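Local coordinates for arylmalonate decarboxylase (Bordetella bronchiseptica, PDB 3DTV), which catalyses the decarboxylation of 2-aryl-2-methylmalonates, taking up a proton to give 2-arylpropionates and carbon dioxide, at residues 78-83 and 131-136; 120-125 and 183-188. All coordinates share one frame; numbering follows the deposited sequence.

Contact 1: residues 78-83 and 131-136; sequences SFYRGA and NERLAA. With SO4 (sulfate ion), chain J.
A water molecule joins Phe79 to Arg133 by donating to both backbone carbonyls, at 2.8 Å from Arg133 O and 3.0 Å from Phe79 O. Two acceptors cannot bond each other directly, and the shared donor reconciles them. The bridge lies between the two halves of an α/β protein of the Asp/Glu racemase clan, each half built on a four-stranded parallel sheet. Residues 78-83 leave helix 75-79 of the first half through a type I turn, and residues 131-136 belong to helix 128-140 of the second. Phe79 O is also reached, weakly, by Gly82 N across the turn.

The side chains meet in two aromatic–aliphatic pairs. Over one face of the Phe79 ring sits Leu134, whose CD1 is 4.0 Å from Phe79 CE1; the other methyl also lies over this face, but its modelled position is too close to be trusted in detail. Phe137 meets the Phe79 ring edge-to-face, and Met104 and Val108 of helix 104-115 add to this buried cluster.

Tyr80 lies nearer the surface. Arg133 CG stands over the centre of its ring, 3.7 Å from the centroid and 13° off the normal, in a CH-pi contact, while Arg133 CB lies 3.5 Å from Tyr80 CD1. Bends at chi2 (-38°) and chi3 of Arg133 turn its guanidinium almost perpendicular to the tyrosine ring, so that methylenes, rather than the charged plane, lie on the aromatic face. A long, weak ion pair links Arg133 to Asp129.

The extended Arg81 chain carries NH2 to a sulfate, probably from the crystallisation liquor, and NH2 donates in the guanidinium plane to sulfate O4 at 2.9 Å.

Contact 2: residues 120-125 and 183-188; sequences VALATA and GILLSC
Ala123 and Leu185 mark the tightly bonded middle of this strand pair: Ala123 N donates to Leu185 O over 2.8 Å at a nearly straight 174°. On either side of that bond Leu185 N reaches Ala121 O at 3.0 Å, and Ser187 N reaches Ala123 O at 2.9 Å. Leu122 and Leu185 lie side by side on the sheet face that meets Leu134 of helix 128-140, their CD2 methyls 4.2 Å apart. On the reverse face Ala123, Ile184 and Leu186 pack against helix 164-177. These are the two central strands of the second parallel sheet of this racemase-like fold, with a mutual angle of 25°.

Toward the C-terminal ends the regular backbone ladder gives way to side-chain and water bonds. A chi1 of -167° swings the Thr124 hydroxyl over toward the neighbouring strand, where OG1 donates to Ser187 O at 2.8 Å from well above the carbonyl plane; it is also hydrogen-bonded to Tyr126 N. A water spans Ala123 O and Ser187 OG. The last bond, from Ala125 N to Cys188 O, is loose at 3.3 Å. Cys188 is partly exposed where the strand has ended, its side chain about 4 Å from a bound glycerol that may mark a pocket.

Followed from the N terminus, the chain passes residues 78-83 at the end of helix 75-79, runs through helix 104-115 into strand 119-124, and turns back as helix 128-140, where contact 1 closes a loop with 47 intervening residues. Contact 2 closes only after the chain has continued to strand 183-187, with 57 residues between its segments. The loops cross without nesting, since residues 120-125 fall within the first and 131-136 within the second. Contact 1 ties the two halves of the fold together, whereas contact 2 pairs the two central strands of the second half's sheet. Leu134 connects them, its CB lying 3.6 Å from Leu122 CD2.

Contact 1: residues 78-83 and 131-136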
# COMPACT_ATOMS: atom_id res chain seq x y z
N SER B 78 0.46 7.77 4.52
CA SER B 78 -0.31 7.89 3.30
C SER B 78 -1.84 7.91 3.48
O SER B 78 -2.57 8.38 2.59
CB SER B 78 0.19 6.84 2.30
OG SER B 78 -0.33 5.60 2.60
N PHE B 79 -2.31 7.44 4.64
CA PHE B 79 -3.73 7.21 4.90
C PHE B 79 -4.27 8.00 6.08
O PHE B 79 -5.39 8.53 6.03
CB PHE B 79 -3.99 5.75 5.14
CG PHE B 79 -4.21 4.93 3.88
CD1 PHE B 79 -3.28 3.93 3.52
CD2 PHE B 79 -5.36 5.10 3.12
CE1 PHE B 79 -3.50 3.13 2.39
CE2 PHE B 79 -5.59 4.31 1.99
CZ PHE B 79 -4.64 3.32 1.63
N TYR B 80 -3.46 8.14 7.14
CA TYR B 80 -4.02 8.51 8.48
C TYR B 80 -4.46 9.97 8.65
O TYR B 80 -5.26 10.31 9.55
CB TYR B 80 -3.04 8.16 9.60
CG TYR B 80 -2.99 6.69 9.94
CD1 TYR B 80 -3.41 5.72 9.03
CD2 TYR B 80 -2.49 6.27 11.18
CE1 TYR B 80 -3.30 4.35 9.34
CE2 TYR B 80 -2.40 4.88 11.50
CZ TYR B 80 -2.81 3.96 10.56
OH TYR B 80 -2.77 2.64 10.86
N ARG B 81 -3.92 10.84 7.82
CA ARG B 81 -4.26 12.27 7.92
C ARG B 81 -5.22 12.75 6.79
O ARG B 81 -5.55 13.92 6.69
CB ARG B 81 -2.99 13.11 7.94
CG ARG B 81 -2.16 12.99 9.22
CD ARG B 81 -0.94 13.84 9.04
NE ARG B 81 -0.22 13.94 10.28
CZ ARG B 81 0.81 13.17 10.65
NH1 ARG B 81 1.37 12.31 9.78
NH2 ARG B 81 1.30 13.32 11.87
N GLY B 82 -5.66 11.83 5.94
CA GLY B 82 -6.66 12.18 4.90
C GLY B 82 -5.99 12.33 3.56
O GLY B 82 -4.75 12.24 3.46
N ALA B 83 -6.83 12.57 2.54
CA ALA B 83 -6.42 12.65 1.15
C ALA B 83 -5.73 13.97 0.80
O ALA B 83 -4.81 14.00 -0.03
CB ALA B 83 -7.69 12.41 0.21
N ASN B 131 -8.22 -0.02 9.88
CA ASN B 131 -9.51 0.01 9.13
C ASN B 131 -10.28 1.32 9.28
O ASN B 131 -10.78 1.84 8.31
CB ASN B 131 -10.44 -1.12 9.53
CG ASN B 131 -10.09 -2.45 8.86
OD1 ASN B 131 -9.26 -2.50 7.95
ND2 ASN B 131 -10.78 -3.51 9.27
N GLU B 132 -10.39 1.81 10.51
CA GLU B 132 -11.02 3.11 10.83
C GLU B 132 -10.41 4.26 9.99
O GLU B 132 -11.11 5.10 9.42
CB GLU B 132 -10.80 3.38 12.32
CG GLU B 132 -11.86 4.11 13.04
CD GLU B 132 -13.21 3.39 13.04
OE1 GLU B 132 -14.14 3.90 12.35
OE2 GLU B 132 -13.33 2.34 13.69
N ARG B 133 -9.08 4.29 9.95
CA ARG B 133 -8.29 5.25 9.23
C ARG B 133 -8.45 5.07 7.74
O ARG B 133 -8.68 6.05 7.03
CB ARG B 133 -6.81 5.18 9.66
CG ARG B 133 -6.51 5.92 10.99
CD ARG B 133 -7.38 7.19 11.02
NE ARG B 133 -7.77 7.42 12.37
CZ ARG B 133 -8.99 7.32 12.90
NH1 ARG B 133 -10.10 7.20 12.19
NH2 ARG B 133 -9.07 7.43 14.22
N LEU B 134 -8.32 3.84 7.26
CA LEU B 134 -8.44 3.61 5.83
C LEU B 134 -9.85 3.90 5.30
O LEU B 134 -10.00 4.44 4.21
CB LEU B 134 -7.98 2.23 5.39
CG LEU B 134 -6.53 1.84 5.71
CD1 LEU B 134 -5.89 0.88 4.71
CD2 LEU B 134 -5.65 3.03 6.01
N ALA B 135 -10.85 3.57 6.12
CA ALA B 135 -12.25 3.72 5.79
C ALA B 135 -12.56 5.19 5.64
O ALA B 135 -13.29 5.57 4.73
CB ALA B 135 -13.15 3.07 6.88
N ALA B 136 -11.99 6.02 6.52
CA ALA B 136 -12.27 7.44 6.50
C ALA B 136 -11.70 8.07 5.21
O ALA B 136 -12.33 8.93 4.62
CB ALA B 136 -11.68 8.11 7.68
S SO4 J . 3.84 13.57 14.85
O1 SO4 J . 2.72 13.49 15.79
O2 SO4 J . 4.13 14.98 14.54
O3 SO4 J . 5.02 12.98 15.48
O4 SO4 J . 3.57 12.79 13.63
O HOH W 1 -7.98 8.76 7.54

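Contact 2: residues 120-125 and 183-188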
# COMPACT_ATOMS: atom_id res chain seq x y z
N VAL B 120 -16.83 -1.01 -0.72
CA VAL B 120 -15.65 -1.79 -0.32
C VAL B 120 -15.65 -2.25 1.15
O VAL B 120 -15.80 -1.42 2.07
CB VAL B 120 -14.28 -1.07 -0.64
CG1 VAL B 120 -14.26 0.25 -0.05
CG2 VAL B 120 -13.05 -1.86 -0.08
N ALA B 121 -15.48 -3.55 1.35
CA ALA B 121 -15.29 -4.13 2.68
C ALA B 121 -13.81 -4.19 2.97
O ALA B 121 -13.00 -4.55 2.10
CB ALA B 121 -15.93 -5.47 2.75
N LEU B 122 -13.45 -3.75 4.17
CA LEU B 122 -12.05 -3.66 4.58
C LEU B 122 -11.69 -4.77 5.56
O LEU B 122 -12.47 -5.12 6.45
CB LEU B 122 -11.74 -2.29 5.22
CG LEU B 122 -11.68 -1.04 4.35
CD1 LEU B 122 -13.09 -0.51 4.10
CD2 LEU B 122 -10.85 0.01 5.07
N ALA B 123 -10.49 -5.33 5.36
CA ALA B 123 -9.93 -6.33 6.24
C ALA B 123 -8.49 -5.94 6.54
O ALA B 123 -7.77 -5.48 5.65
CB ALA B 123 -9.98 -7.69 5.59
N THR B 124 -8.09 -6.11 7.80
CA THR B 124 -6.69 -5.95 8.23
C THR B 124 -6.27 -7.04 9.22
O THR B 124 -7.10 -7.59 9.94
CB THR B 124 -6.44 -4.59 8.94
OG1 THR B 124 -5.00 -4.39 9.06
CG2 THR B 124 -7.15 -4.55 10.38
N ALA B 125 -4.98 -7.34 9.30
CA ALA B 125 -4.48 -8.28 10.29
C ALA B 125 -3.98 -7.56 11.54
O ALA B 125 -3.65 -8.19 12.56
CB ALA B 125 -3.37 -9.14 9.71
N GLY B 183 -16.05 -5.23 -3.59
CA GLY B 183 -14.62 -5.73 -3.47
C GLY B 183 -14.05 -5.56 -2.08
O GLY B 183 -14.75 -5.14 -1.15
N ILE B 184 -12.76 -5.89 -1.91
CA ILE B 184 -12.14 -5.85 -0.59
C ILE B 184 -10.77 -5.19 -0.59
O ILE B 184 -9.97 -5.39 -1.51
CB ILE B 184 -11.96 -7.30 0.01
CG1 ILE B 184 -13.20 -8.17 -0.34
CG2 ILE B 184 -11.75 -7.21 1.51
CD1 ILE B 184 -13.19 -9.50 0.36
N LEU B 185 -10.52 -4.37 0.44
CA LEU B 185 -9.18 -3.84 0.74
C LEU B 185 -8.57 -4.57 1.97
O LEU B 185 -9.17 -4.61 3.05
CB LEU B 185 -9.23 -2.30 0.93
CG LEU B 185 -8.01 -1.55 1.48
CD1 LEU B 185 -6.88 -1.57 0.44
CD2 LEU B 185 -8.40 -0.07 1.71
N LEU B 186 -7.39 -5.17 1.76
CA LEU B 186 -6.58 -5.79 2.80
C LEU B 186 -5.39 -4.90 3.14
O LEU B 186 -4.56 -4.60 2.27
CB LEU B 186 -6.09 -7.13 2.31
CG LEU B 186 -5.09 -7.86 3.21
CD1 LEU B 186 -5.78 -8.20 4.51
CD2 LEU B 186 -4.61 -9.11 2.50
N SER B 187 -5.42 -4.42 4.42
CA SER B 187 -4.31 -3.58 4.79
C SER B 187 -3.50 -4.21 5.95
O SER B 187 -3.94 -5.19 6.57
CB SER B 187 -4.80 -2.22 5.19
OG SER B 187 -5.15 -2.18 6.56
N CYS B 188 -2.33 -3.63 6.21
CA CYS B 188 -1.43 -4.04 7.28
C CYS B 188 -1.64 -5.50 7.67
O CYS B 188 -2.14 -5.81 8.75
CB CYS B 188 -1.53 -3.07 8.47
SG CYS B 188 -0.29 -1.64 8.41
O HOH W 2 -8.05 -2.27 5.47